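Local coordinates for PKS_KS domain-containing protein (Photorhabdus luminescens subsp. laumondii, PDB 6SMO) that probably acts as a beta-ketoacyl-acyl-carrier-protein synthase, extending an acyl chain by condensation, and holds a polyketone chain in its pocket, at residues A287-V292 / I431-V436. Numbering follows the deposited sequence.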
# COMPACT_ATOMS: atom_id res chain seq x y z
N ALA B 287 -0.50 18.94 11.52
CA ALA B 287 -0.94 18.92 12.94
C ALA B 287 -1.26 17.49 13.39
O ALA B 287 -0.78 17.09 14.47
CB ALA B 287 -2.12 19.83 13.13
N GLY B 288 -2.06 16.75 12.61
CA GLY B 288 -2.55 15.41 12.99
C GLY B 288 -2.77 14.50 11.79
O GLY B 288 -2.86 15.01 10.66
N TYR B 289 -2.87 13.19 12.06
CA TYR B 289 -3.09 12.11 11.06
C TYR B 289 -3.94 11.00 11.70
O TYR B 289 -3.80 10.75 12.91
CB TYR B 289 -1.76 11.55 10.56
CG TYR B 289 -1.85 10.24 9.82
CD1 TYR B 289 -2.32 10.18 8.52
CD2 TYR B 289 -1.47 9.05 10.42
CE1 TYR B 289 -2.41 8.98 7.83
CE2 TYR B 289 -1.55 7.84 9.75
CZ TYR B 289 -2.02 7.81 8.45
OH TYR B 289 -2.11 6.62 7.78
N ALA B 290 -4.80 10.37 10.90
CA ALA B 290 -5.63 9.20 11.28
C ALA B 290 -5.97 8.38 10.03
O ALA B 290 -6.01 8.97 8.93
CB ALA B 290 -6.88 9.67 11.99
N SER B 291 -6.18 7.07 10.20
CA SER B 291 -6.52 6.12 9.12
C SER B 291 -7.39 4.99 9.67
O SER B 291 -7.11 4.52 10.79
CB SER B 291 -5.27 5.58 8.47
OG SER B 291 -5.59 4.86 7.28
N VAL B 292 -8.41 4.59 8.90
CA VAL B 292 -9.40 3.53 9.28
C VAL B 292 -9.64 2.62 8.07
O VAL B 292 -9.09 2.92 6.99
CB VAL B 292 -10.72 4.15 9.78
CG1 VAL B 292 -10.51 5.01 11.02
CG2 VAL B 292 -11.43 4.94 8.69
N ILE B 431 -9.82 1.74 2.42
CA ILE B 431 -8.89 2.57 3.25
C ILE B 431 -9.25 4.06 3.19
O ILE B 431 -9.28 4.61 2.09
CB ILE B 431 -7.43 2.32 2.85
CG1 ILE B 431 -7.06 0.84 2.92
CG2 ILE B 431 -6.50 3.16 3.70
CD1 ILE B 431 -5.61 0.57 2.65
N HIS B 432 -9.56 4.64 4.34
CA HIS B 432 -9.73 6.11 4.47
C HIS B 432 -8.54 6.68 5.25
O HIS B 432 -8.14 6.06 6.25
CB HIS B 432 -11.06 6.45 5.16
CG HIS B 432 -12.26 6.07 4.36
ND1 HIS B 432 -12.60 6.70 3.18
CD2 HIS B 432 -13.21 5.13 4.57
CE1 HIS B 432 -13.70 6.17 2.70
NE2 HIS B 432 -14.10 5.20 3.53
N SER B 433 -8.00 7.82 4.81
CA SER B 433 -6.86 8.52 5.43
C SER B 433 -7.10 10.04 5.41
O SER B 433 -7.49 10.56 4.35
CB SER B 433 -5.56 8.16 4.75
OG SER B 433 -5.21 6.81 5.02
N VAL B 434 -6.89 10.69 6.56
CA VAL B 434 -7.09 12.16 6.76
C VAL B 434 -5.85 12.73 7.46
O VAL B 434 -5.37 12.09 8.42
CB VAL B 434 -8.37 12.44 7.57
CG1 VAL B 434 -8.59 13.93 7.80
CG2 VAL B 434 -9.60 11.83 6.91
N ILE B 435 -5.35 13.88 6.99
CA ILE B 435 -4.33 14.71 7.69
C ILE B 435 -4.92 16.09 7.93
O ILE B 435 -5.66 16.59 7.06
CB ILE B 435 -3.00 14.78 6.90
CG1 ILE B 435 -3.19 15.24 5.46
CG2 ILE B 435 -2.26 13.45 6.98
CD1 ILE B 435 -1.94 15.79 4.81
N VAL B 436 -4.62 16.68 9.09
CA VAL B 436 -5.06 18.06 9.49
C VAL B 436 -3.86 18.99 9.34
O VAL B 436 -2.88 18.82 10.09
CB VAL B 436 -5.63 18.08 10.92
CG1 VAL B 436 -6.07 19.48 11.33
CG2 VAL B 436 -6.77 17.09 11.10
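Ile431, whose side chain lies about 7 Å from the bound polyketone, brings CG2 to 4.1 Å from Ser291 OG where antiparallel strands 287-292 and 431-436 meet. Next, His432 and Val292 exchange backbone bonds as a hydrogen-bonded pair, and Val292 CG2 reaches His432 CB (3.9 Å) and the edge of the imidazole. That ring is held from both nitrogens, ND1 by Ser426 and NE2 by Asn294. On the other face Ser433 pairs with Ser291, whose OG, anti to the backbone N (chi1 -169°), lies 3.0 Å from both Ser433 OG and His432 O. Ser291 OG also bonds Lys153 of the neighbouring Ketoacyl_synth_N chain, while Ser433 OG and Tyr289 OH share Asp196 of helix 193-206. Val434 and Ala290 then trade two bonds of 3.1 Å between N and O, the one from Val434 N nearly straight at 176°. Ile435 sets CG2 against the edge of the Tyr289 ring, 3.6 Å from CD1. At Val436 the pairing passes through a classic beta bulge: its O takes Ala287 N at 2.8 Å and, weakly, Gly288 N, while Val436 N returns a bond to Gly288 O. In the C-terminal half of the thiolase fold, the pair thus joins strand 284-293 to its neighbour 431-438, with a face on which three hydroxyls, of Tyr289, Ser291 and Ser433, gather; Asp196 and the partner's lysine would probably polarise the hydroxyls they bond, linking sheet, helix 193-206 and subunit interface.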